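PDB 6CXT: butyryl-CoA dehydrogenase from Marinomonas mediterranea, which is a flavoprotein of the acyl-CoA dehydrogenase family that holds flavin-adenine dinucleotide and the ligand FK4 in adjoining pockets. Local coordinates for residues F92-P97 and S238-E242; F85-H90 and V157-S161; Y178-A183 and E228-I234. All coordinates share one frame; numbering follows the deposited sequence.

Contact 1. Residues F92-P97 and S238-E242; sequences FACSMP and SMDWE. With FK4 (S-[2-({N-[(2R)-2-hydroxy-4-{[(R)-hydroxy(oxo)-lambda~5~-phosphanyl]oxy}-3,3-dimethylbutanoyl]-beta-alanyl}amino)ethyl] 1H-pyrrole-2-carbothioate), chain C.
M96 lays its terminal methyl on the indole of W241 where helix 81-101 crosses helix 231-245. The M96 chain is bent at both chi2 and chi3 and curls back over the indole. CE is 3.6 Å from the centroid of the six-membered ring of W241 and 20° off its normal, a CH-pi contact. SD stands higher, 4.7 Å from the same centroid and almost straight above it. F92 meets the indole differently: its CD1 lies 3.9 Å from W241 CE3, and the two side chains cross at about a right angle. The unbranched, flexible thioether of M96 can bend to fit over a flat indole face, and the rings offer broad apolar surfaces. The axes of the two segments approach to 8.3 Å at 124°. P97 CG rests 3.7 Å from S238 CB. F92 O is shut in beside W241 CB with no polar partner in the model. W241, though tightly packed by M96, is partly exposed and has a cation-pi contact with K306.

The other side is looser, bridged by water at A93 and S238. P97 has no N-H to give to A93 O, which instead accepts a hydrogen bond from a water 2.7 Å away. The same water is hydrogen-bonded to S238 OG at 2.6 Å, joining the helices indirectly.

Next to the water, A93 offers just a methyl, touching M239 CE at 4.2 Å. CG of E242 is anti to its backbone N (chi1 -173°), and the extended chain carries the carboxylate to the pyrrole end of FK4, while OE2 is hydrogen-bonded to S363. The Met-aromatic seam thus joins helices of the N- and C-terminal domains of the acyl-CoA dehydrogenase fold, with M239 and E242 lining the FK4 pocket on its flank.

Contact 2. Residues F85-H90 and V157-S161; sequences FAGAAH and VTNGS. With FAD (flavin-adenine dinucleotide), chain D.
F85 CE2 lies 3.7 Å from T158 OG1, which is oblique to the ring, whereas the ring edge meets the flavin, CZ lying 3.9 Å from FAD C6. A flat apolar ring can pack against the threonine and the flavin at once. One residue on, A86 supplies the polar link: N159 ND2 donates to A86 O over 3.0 Å in a nearly straight bond (175°). The donor is tilted from the carbonyl plane, on the opposite face from H90 N, so the helix bond and the side-chain bond share one oxygen. The small methyl of A86 lets N159 OD1 approach, although that oxygen is buried without a partner in the model. A89 CB then packs 4.0 Å from T158 CG2. With chi1 at -72°, T158 turns this methyl to the helix and leaves OG1 beside its backbone N; both then serve the flavin, OG1 donating to FAD N5 at 2.7 Å and T158 N to FAD O4 at 2.9 Å. H90 touches N159 with CB alone, while its imidazole leads off to A121 N and L114 O. N159 occupies the third position of a type II turn, where asparagine tolerates a positive phi. Helix 81-101 is thereby pinned to the end of strand 147-158, with strand 121-124 alongside, whose A121 O is a second acceptor for N159 ND2.

Contact 3. Residues Y178-A183 and E228-I234; sequences YLGQTA and EGQGARI
Y178 and R233 meet through their polar ends, R233 NH1 donating to Y178 OH over 2.9 Å in a bent bond (143°). The ring and guanidinium planes stand 84° apart, and the hydroxyl lies somewhat off the guanidinium plane. Nearer the backbone, Y178 CD1 touches A232 CB at 3.7 Å, a methyl small enough to sit obliquely against the ring. Where the two backbones come closest, T182 OG1 accepts from G229 N at 3.0 Å (168°), and G231 N donates to Q181 O, an oxygen whose position is less certain. Glycine suits both places: G229 has a positive phi and abuts L179 O, and G231 CA sits just 3.7 Å from T182 CA. Around this core, one water accepts from Q181 N at 3.0 Å and A232 N at 2.9 Å, while another donates to L179 O and to E228 OE2.

Further out, T172 OG1 is hydrogen-bonded to both T182 OG1 and E228 OE2, and I134 O holds Q181 NE2. R233 NE makes a salt bridge with E55 of the neighbouring alpha/beta hydrolase fold chain, on whose L33 Y178 also packs. The arrangement is the junction of the acyl-CoA dehydrogenase fold at which the start of helix 231-245, in the C-terminal domain, is fastened to strand 181-187 of the middle beta domain.

Contacts 1 and 2 lie deep in the chain and share helix 81-101, S95 N probably bonding to H90 O where they meet. Contact 1 relies on apolar and aromatic packing between helices, whereas contact 2 sets a helix against a strand end and adds one direct side-chain bond; FK4 borders both and also lies near Y178 of contact 3. Contact 3 shares helix 231-245 with contact 1, P97 CB touching I234 CG2, but lies further from the chain's centre and is held mainly by backbone N-H groups, hydroxyls and waters, with R233 reaching Y178 within it and another protein chain beyond. Contacts 2 and 3 do not touch. Between them the three join all three domains.

Contact 1. Residues F92-P97 and S238-E242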
loop_
_atom_site.group_PDB
_atom_site.type_symbol
_atom_site.label_atom_id
_atom_site.label_comp_id
_atom_site.label_asym_id
_atom_site.label_seq_id
_atom_site.Cartn_x
_atom_site.Cartn_y
_atom_site.Cartn_z
ATOM N N PHE B 92 8.822 31.874 -2.982
ATOM C CA PHE B 92 7.402 31.687 -2.723
ATOM C C PHE B 92 7.030 31.957 -1.302
ATOM O O PHE B 92 5.905 32.410 -1.032
ATOM C CB PHE B 92 6.921 30.306 -3.264
ATOM C CG PHE B 92 7.069 30.246 -4.754
ATOM C CD1 PHE B 92 6.162 30.943 -5.574
ATOM C CD2 PHE B 92 8.121 29.597 -5.342
ATOM C CE1 PHE B 92 6.301 30.979 -6.937
ATOM C CE2 PHE B 92 8.272 29.627 -6.727
ATOM C CZ PHE B 92 7.357 30.309 -7.531
ATOM N N ALA B 93 7.924 31.649 -0.365
ATOM C CA ALA B 93 7.609 31.935 1.017
ATOM C C ALA B 93 8.010 33.375 1.451
ATOM O O ALA B 93 7.600 33.825 2.534
ATOM C CB ALA B 93 8.182 30.891 1.994
ATOM N N CYS B 94 8.831 34.040 0.656
ATOM C CA CYS B 94 9.390 35.342 1.072
ATOM C C CYS B 94 9.045 36.453 0.088
ATOM O O CYS B 94 8.360 37.430 0.498
ATOM C CB CYS B 94 10.903 35.254 1.310
ATOM S SG CYS B 94 11.362 33.980 2.518
ATOM N N SER B 95 9.505 36.344 -1.163
ATOM C CA SER B 95 9.173 37.352 -2.178
ATOM C C SER B 95 7.667 37.522 -2.394
ATOM O O SER B 95 7.196 38.650 -2.541
ATOM C CB SER B 95 9.857 37.118 -3.525
ATOM O OG SER B 95 11.264 36.991 -3.344
ATOM N N MET B 96 6.900 36.428 -2.407
ATOM C CA MET B 96 5.464 36.589 -2.636
ATOM C C MET B 96 4.683 37.299 -1.490
ATOM O O MET B 96 3.886 38.202 -1.776
ATOM C CB MET B 96 4.812 35.245 -3.071
ATOM C CG MET B 96 5.338 34.750 -4.411
ATOM S SD MET B 96 5.261 35.911 -5.808
ATOM C CE MET B 96 3.479 36.044 -5.978
ATOM N N PRO B 97 4.910 36.946 -0.207
ATOM C CA PRO B 97 4.217 37.733 0.798
ATOM C C PRO B 97 4.655 39.215 0.826
ATOM O O PRO B 97 3.855 40.084 1.212
ATOM C CB PRO B 97 4.597 37.102 2.124
ATOM C CG PRO B 97 5.460 35.960 1.809
ATOM C CD PRO B 97 5.486 35.709 0.355
ATOM N N SER B 238 1.208 32.512 2.151
ATOM C CA SER B 238 2.567 32.233 1.647
ATOM C C SER B 238 2.714 30.688 1.442
ATOM O O SER B 238 3.307 30.266 0.484
ATOM C CB SER B 238 3.572 32.833 2.608
ATOM O OG SER B 238 4.407 31.944 3.273
ATOM N N MET B 239 2.166 29.905 2.360
ATOM C CA MET B 239 2.116 28.419 2.200
ATOM C C MET B 239 1.249 28.031 1.002
ATOM O O MET B 239 1.537 27.061 0.322
ATOM C CB MET B 239 1.625 27.747 3.451
ATOM C CG MET B 239 2.626 27.699 4.573
ATOM S SD MET B 239 4.247 27.017 4.031
ATOM C CE MET B 239 5.236 28.525 3.798
ATOM N N ASP B 240 0.219 28.813 0.698
ATOM C CA ASP B 240 -0.527 28.526 -0.526
ATOM C C ASP B 240 0.351 28.662 -1.756
ATOM O O ASP B 240 0.289 27.835 -2.676
ATOM C CB ASP B 240 -1.810 29.337 -0.616
ATOM C CG ASP B 240 -2.786 28.744 -1.598
ATOM O OD1 ASP B 240 -3.273 27.604 -1.345
ATOM O OD2 ASP B 240 -3.057 29.399 -2.622
ATOM N N TRP B 241 1.217 29.674 -1.769
ATOM C CA TRP B 241 2.179 29.823 -2.831
ATOM C C TRP B 241 3.243 28.703 -2.818
ATOM O O TRP B 241 3.577 28.153 -3.871
ATOM C CB TRP B 241 2.928 31.190 -2.731
ATOM C CG TRP B 241 2.116 32.311 -3.329
ATOM C CD1 TRP B 241 1.421 33.308 -2.648
ATOM C CD2 TRP B 241 1.920 32.554 -4.712
ATOM N NE1 TRP B 241 0.790 34.135 -3.546
ATOM C CE2 TRP B 241 1.085 33.714 -4.819
ATOM C CE3 TRP B 241 2.350 31.910 -5.883
ATOM C CZ2 TRP B 241 0.647 34.192 -6.037
ATOM C CZ3 TRP B 241 1.956 32.410 -7.085
ATOM C CH2 TRP B 241 1.113 33.568 -7.161
ATOM N N GLU B 242 3.793 28.439 -1.658
ATOM C CA GLU B 242 4.920 27.487 -1.549
ATOM C C GLU B 242 4.448 26.038 -1.836
ATOM O O GLU B 242 5.054 25.318 -2.624
ATOM C CB GLU B 242 5.535 27.562 -0.166
ATOM C CG GLU B 242 6.800 26.731 -0.076
ATOM C CD GLU B 242 7.454 26.856 1.278
ATOM O OE1 GLU B 242 8.260 27.780 1.450
ATOM O OE2 GLU B 242 7.194 26.039 2.182
HETATM O O01 FK4 C . -4.889 27.483 6.927
HETATM P P02 FK4 C . -4.615 27.820 8.430
HETATM O O03 FK4 C . -3.615 26.882 9.194
HETATM C C04 FK4 C . -3.613 25.514 8.904
HETATM C C05 FK4 C . -3.139 24.627 10.015
HETATM C C06 FK4 C . -3.161 23.166 9.492
HETATM C C07 FK4 C . -4.106 24.814 11.215
HETATM C C08 FK4 C . -1.725 25.030 10.510
HETATM O O09 FK4 C . -1.392 24.446 11.746
HETATM C C10 FK4 C . -0.618 24.776 9.467
HETATM N N11 FK4 C . 0.407 23.849 9.925
HETATM C C12 FK4 C . 1.460 23.525 9.030
HETATM C C13 FK4 C . 2.674 24.465 9.201
HETATM C C14 FK4 C . 3.481 24.587 7.980
HETATM N N15 FK4 C . 4.804 24.912 8.297
HETATM C C16 FK4 C . 5.758 25.168 7.216
HETATM C C17 FK4 C . 6.870 26.139 7.657
HETATM S S18 FK4 C . 7.740 26.843 6.286
HETATM C C19 FK4 C . 8.459 25.404 5.494
HETATM C C20 FK4 C . 9.368 25.967 4.474
HETATM C C21 FK4 C . 10.348 25.320 3.755
HETATM C C22 FK4 C . 10.894 26.298 2.899
HETATM C C23 FK4 C . 10.230 27.528 3.131
HETATM N N24 FK4 C . 9.290 27.345 4.081
HETATM O O25 FK4 C . 8.532 24.331 6.134
HETATM O O26 FK4 C . 3.050 24.467 6.836
HETATM O O27 FK4 C . -0.591 25.252 8.281
HETATM O O28 FK4 C . -4.071 29.210 8.490
HETATM O O HOH W 1 6.155 33.208 4.683
#

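Contact 2. Residues F85-H90 and V157-S161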
loop_
_atom_site.group_PDB
_atom_site.type_symbol
_atom_site.label_atom_id
_atom_site.label_comp_id
_atom_site.label_asym_id
_atom_site.label_seq_id
_atom_site.Cartn_x
_atom_site.Cartn_y
_atom_site.Cartn_z
ATOM N N PHE B 85 15.188 24.062 -4.369
ATOM C CA PHE B 85 14.357 24.151 -3.168
ATOM C C PHE B 85 14.692 25.466 -2.410
ATOM O O PHE B 85 13.796 26.203 -2.067
ATOM C CB PHE B 85 14.638 22.955 -2.294
ATOM C CG PHE B 85 14.060 23.049 -0.908
ATOM C CD1 PHE B 85 12.696 23.065 -0.699
ATOM C CD2 PHE B 85 14.906 23.041 0.200
ATOM C CE1 PHE B 85 12.157 23.178 0.622
ATOM C CE2 PHE B 85 14.406 23.146 1.516
ATOM C CZ PHE B 85 13.024 23.182 1.727
ATOM N N ALA B 86 15.979 25.708 -2.155
ATOM C CA ALA B 86 16.421 27.008 -1.534
ATOM C C ALA B 86 15.831 28.200 -2.294
ATOM O O ALA B 86 15.359 29.185 -1.684
ATOM C CB ALA B 86 17.956 27.082 -1.472
ATOM N N GLY B 87 15.898 28.135 -3.621
ATOM C CA GLY B 87 15.470 29.222 -4.483
ATOM C C GLY B 87 13.973 29.400 -4.386
ATOM O O GLY B 87 13.465 30.525 -4.402
ATOM N N ALA B 88 13.226 28.284 -4.305
ATOM C CA ALA B 88 11.779 28.371 -4.277
ATOM C C ALA B 88 11.274 28.820 -2.916
ATOM O O ALA B 88 10.255 29.494 -2.826
ATOM C CB ALA B 88 11.155 27.006 -4.709
ATOM N N ALA B 89 12.023 28.497 -1.864
ATOM C CA ALA B 89 11.668 28.886 -0.519
ATOM C C ALA B 89 11.770 30.437 -0.487
ATOM O O ALA B 89 10.873 31.121 -0.050
ATOM C CB ALA B 89 12.666 28.306 0.468
ATOM N N HIS B 90 12.879 30.940 -0.997
ATOM C CA HIS B 90 13.116 32.377 -1.097
ATOM C C HIS B 90 12.010 33.083 -1.900
ATOM O O HIS B 90 11.452 34.122 -1.468
ATOM C CB HIS B 90 14.489 32.516 -1.763
ATOM C CG HIS B 90 14.721 33.812 -2.464
ATOM N ND1 HIS B 90 15.508 34.810 -1.926
ATOM C CD2 HIS B 90 14.359 34.245 -3.694
ATOM C CE1 HIS B 90 15.621 35.803 -2.794
ATOM N NE2 HIS B 90 14.933 35.493 -3.876
ATOM N N VAL B 157 15.314 27.039 9.754
ATOM C CA VAL B 157 15.172 28.063 8.745
ATOM C C VAL B 157 15.965 27.686 7.496
ATOM O O VAL B 157 17.211 27.703 7.528
ATOM C CB VAL B 157 15.647 29.421 9.347
ATOM C CG1 VAL B 157 15.429 30.532 8.349
ATOM C CG2 VAL B 157 14.801 29.693 10.636
ATOM N N THR B 158 15.247 27.406 6.387
ATOM C CA THR B 158 15.898 27.152 5.129
ATOM C C THR B 158 16.528 28.482 4.645
ATOM O O THR B 158 15.866 29.544 4.710
ATOM C CB THR B 158 14.874 26.587 4.115
ATOM O OG1 THR B 158 14.544 25.240 4.506
ATOM C CG2 THR B 158 15.456 26.564 2.703
ATOM N N ASN B 159 17.778 28.420 4.179
ATOM C CA ASN B 159 18.534 29.604 3.824
ATOM C C ASN B 159 18.956 30.433 5.054
ATOM O O ASN B 159 19.396 31.576 4.862
ATOM C CB ASN B 159 17.766 30.531 2.848
ATOM C CG ASN B 159 17.377 29.826 1.560
ATOM O OD1 ASN B 159 17.981 28.811 1.191
ATOM N ND2 ASN B 159 16.379 30.351 0.878
ATOM N N GLY B 160 18.816 29.894 6.259
ATOM C CA GLY B 160 19.157 30.637 7.496
ATOM C C GLY B 160 20.536 31.301 7.424
ATOM O O GLY B 160 20.677 32.552 7.705
ATOM N N SER B 161 21.562 30.516 7.055
ATOM C CA SER B 161 22.941 31.045 7.050
ATOM C C SER B 161 23.220 32.087 5.966
ATOM O O SER B 161 24.020 32.998 6.172
ATOM C CB SER B 161 23.983 29.917 6.977
ATOM O OG SER B 161 23.702 29.153 5.807
HETATM P PA FAD D . 5.874 17.937 14.620
HETATM O O1A FAD D . 4.911 19.056 14.271
HETATM O O2A FAD D . 6.482 17.717 15.995
HETATM O O5B FAD D . 5.216 16.550 14.078
HETATM C C5B FAD D . 5.757 15.253 14.419
HETATM C C4B FAD D . 4.727 14.237 13.882
HETATM O O4B FAD D . 3.433 14.484 14.487
HETATM C C3B FAD D . 4.556 14.374 12.373
HETATM O O3B FAD D . 4.290 13.038 11.925
HETATM C C2B FAD D . 3.249 15.188 12.254
HETATM O O2B FAD D . 2.572 15.033 10.981
HETATM C C1B FAD D . 2.445 14.682 13.490
HETATM N N9A FAD D . 1.420 15.690 13.834
HETATM C C8A FAD D . 1.617 16.912 14.399
HETATM N N7A FAD D . 0.422 17.597 14.459
HETATM C C5A FAD D . -0.543 16.809 13.908
HETATM C C6A FAD D . -2.005 16.880 13.653
HETATM N N6A FAD D . -2.745 18.001 13.971
HETATM N N1A FAD D . -2.591 15.801 13.051
HETATM C C2A FAD D . -1.899 14.669 12.684
HETATM N N3A FAD D . -0.573 14.546 12.916
HETATM C C4A FAD D . 0.139 15.550 13.497
HETATM N N1 FAD D . 10.270 25.784 8.880
HETATM C C2 FAD D . 10.349 27.145 8.654
HETATM O O2 FAD D . 9.725 27.878 9.470
HETATM N N3 FAD D . 11.059 27.705 7.633
HETATM C C4 FAD D . 11.792 26.941 6.798
HETATM O O4 FAD D . 12.433 27.468 5.888
HETATM C C4X FAD D . 11.772 25.449 6.985
HETATM N N5 FAD D . 12.495 24.601 6.219
HETATM C C5X FAD D . 12.530 23.256 6.432
HETATM C C6 FAD D . 13.331 22.458 5.573
HETATM C C7 FAD D . 13.396 21.066 5.791
HETATM C C7M FAD D . 14.280 20.232 4.897
HETATM C C8 FAD D . 12.636 20.446 6.889
HETATM C C8M FAD D . 12.688 18.971 7.111
HETATM C C9 FAD D . 11.812 21.228 7.726
HETATM C C9A FAD D . 11.741 22.624 7.515
HETATM N N10 FAD D . 10.950 23.476 8.350
HETATM C C10 FAD D . 10.961 24.892 8.099
HETATM C "C1'" FAD D . 10.173 22.948 9.462
HETATM C "C2'" FAD D . 8.930 22.214 8.906
HETATM O "O2'" FAD D . 7.935 23.095 8.358
HETATM C "C3'" FAD D . 8.398 21.293 9.992
HETATM O "O3'" FAD D . 9.403 20.278 10.193
HETATM C "C4'" FAD D . 6.986 20.706 9.820
HETATM O "O4'" FAD D . 5.982 21.768 9.908
HETATM C "C5'" FAD D . 6.682 19.662 10.904
HETATM O "O5'" FAD D . 6.980 20.247 12.178
HETATM P P FAD D . 7.869 19.444 13.198
HETATM O O1P FAD D . 7.996 20.236 14.502
HETATM O O2P FAD D . 9.192 19.000 12.601
HETATM O O3P FAD D . 7.087 18.093 13.569
#

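Contact 3. Residues Y178-A183 and E228-I234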
loop_
_atom_site.group_PDB
_atom_site.type_symbol
_atom_site.label_atom_id
_atom_site.label_comp_id
_atom_site.label_asym_id
_atom_site.label_seq_id
_atom_site.Cartn_x
_atom_site.Cartn_y
_atom_site.Cartn_z
ATOM N N TYR B 178 -5.372 33.133 17.186
ATOM C CA TYR B 178 -5.193 33.024 15.741
ATOM C C TYR B 178 -5.015 34.346 15.033
ATOM O O TYR B 178 -4.313 34.425 14.004
ATOM C CB TYR B 178 -6.413 32.218 15.164
ATOM C CG TYR B 178 -6.637 32.214 13.677
ATOM C CD1 TYR B 178 -5.671 31.699 12.796
ATOM C CD2 TYR B 178 -7.850 32.698 13.137
ATOM C CE1 TYR B 178 -5.899 31.680 11.416
ATOM C CE2 TYR B 178 -8.096 32.691 11.762
ATOM C CZ TYR B 178 -7.113 32.171 10.902
ATOM O OH TYR B 178 -7.361 32.147 9.545
ATOM N N LEU B 179 -5.639 35.411 15.558
ATOM C CA LEU B 179 -5.502 36.703 14.896
ATOM C C LEU B 179 -4.575 37.632 15.725
ATOM O O LEU B 179 -4.664 38.876 15.642
ATOM C CB LEU B 179 -6.871 37.320 14.598
ATOM C CG LEU B 179 -7.813 36.461 13.740
ATOM C CD1 LEU B 179 -9.191 37.110 13.750
ATOM C CD2 LEU B 179 -7.315 36.337 12.282
ATOM N N GLY B 180 -3.718 36.998 16.526
ATOM C CA GLY B 180 -2.717 37.707 17.341
ATOM C C GLY B 180 -1.232 37.624 16.955
ATOM O O GLY B 180 -0.346 37.862 17.820
ATOM N N GLN B 181 -0.955 37.364 15.670
ATOM C CA GLN B 181 0.416 37.231 15.201
ATOM C C GLN B 181 0.629 38.239 14.129
ATOM O O GLN B 181 -0.319 38.694 13.520
ATOM C CB GLN B 181 0.659 35.775 14.634
ATOM C CG GLN B 181 0.608 34.713 15.696
ATOM C CD GLN B 181 0.543 33.278 15.125
ATOM O OE1 GLN B 181 0.430 33.105 13.924
ATOM N NE2 GLN B 181 0.626 32.279 15.993
ATOM N N THR B 182 1.896 38.570 13.844
ATOM C CA THR B 182 2.237 39.514 12.792
ATOM C C THR B 182 3.503 39.054 12.051
ATOM O O THR B 182 4.375 38.432 12.657
ATOM C CB THR B 182 2.475 40.948 13.458
ATOM O OG1 THR B 182 1.277 41.326 14.189
ATOM C CG2 THR B 182 2.828 42.009 12.463
ATOM N N ALA B 183 3.545 39.362 10.756
ATOM C CA ALA B 183 4.674 39.071 9.901
ATOM C C ALA B 183 5.583 40.282 9.767
ATOM O O ALA B 183 5.098 41.416 9.566
ATOM C CB ALA B 183 4.188 38.649 8.528
ATOM N N GLU B 228 -0.874 44.589 12.046
ATOM C CA GLU B 228 -0.794 43.797 13.268
ATOM C C GLU B 228 -1.961 42.799 13.320
ATOM O O GLU B 228 -3.118 43.156 13.011
ATOM C CB GLU B 228 -0.775 44.665 14.530
ATOM C CG GLU B 228 -0.415 43.896 15.814
ATOM C CD GLU B 228 -1.620 43.249 16.538
ATOM O OE1 GLU B 228 -2.699 43.896 16.490
ATOM O OE2 GLU B 228 -1.509 42.134 17.175
ATOM N N GLY B 229 -1.641 41.557 13.699
ATOM C CA GLY B 229 -2.642 40.477 13.821
ATOM C C GLY B 229 -2.889 39.610 12.582
ATOM O O GLY B 229 -3.527 38.534 12.709
ATOM N N GLN B 230 -2.443 40.071 11.410
ATOM C CA GLN B 230 -2.663 39.367 10.143
ATOM C C GLN B 230 -1.641 38.213 9.880
ATOM O O GLN B 230 -1.718 37.584 8.835
ATOM C CB GLN B 230 -2.631 40.300 8.938
ATOM C CG GLN B 230 -3.781 41.292 8.872
ATOM C CD GLN B 230 -3.864 42.070 7.555
ATOM O OE1 GLN B 230 -2.861 42.470 6.942
ATOM N NE2 GLN B 230 -5.100 42.309 7.124
ATOM N N GLY B 231 -0.721 37.996 10.810
ATOM C CA GLY B 231 0.420 37.072 10.661
ATOM C C GLY B 231 -0.021 35.668 10.238
ATOM O O GLY B 231 0.529 35.116 9.257
ATOM N N ALA B 232 -0.983 35.088 10.965
ATOM C CA ALA B 232 -1.455 33.733 10.635
ATOM C C ALA B 232 -1.980 33.605 9.202
ATOM O O ALA B 232 -1.660 32.626 8.504
ATOM C CB ALA B 232 -2.475 33.243 11.639
ATOM N N ARG B 233 -2.758 34.580 8.744
ATOM C CA ARG B 233 -3.338 34.558 7.404
ATOM C C ARG B 233 -2.368 34.894 6.297
ATOM O O ARG B 233 -2.461 34.363 5.177
ATOM C CB ARG B 233 -4.643 35.383 7.337
ATOM C CG ARG B 233 -5.713 34.780 8.263
ATOM C CD ARG B 233 -7.033 35.556 8.328
ATOM N NE ARG B 233 -7.754 35.492 7.066
ATOM C CZ ARG B 233 -8.573 34.509 6.679
ATOM N NH1 ARG B 233 -8.843 33.448 7.461
ATOM N NH2 ARG B 233 -9.152 34.615 5.484
ATOM N N ILE B 234 -1.406 35.759 6.580
ATOM C CA ILE B 234 -0.332 35.990 5.626
ATOM C C ILE B 234 0.533 34.699 5.505
ATOM O O ILE B 234 0.950 34.351 4.407
ATOM C CB ILE B 234 0.550 37.206 6.050
ATOM C CG1 ILE B 234 -0.291 38.491 5.829
ATOM C CG2 ILE B 234 1.848 37.289 5.202
ATOM C CD1 ILE B 234 0.369 39.778 6.272
HETATM O O HOH W 2 -2.344 36.215 13.302
HETATM O O HOH W 3 -3.921 41.093 17.216
#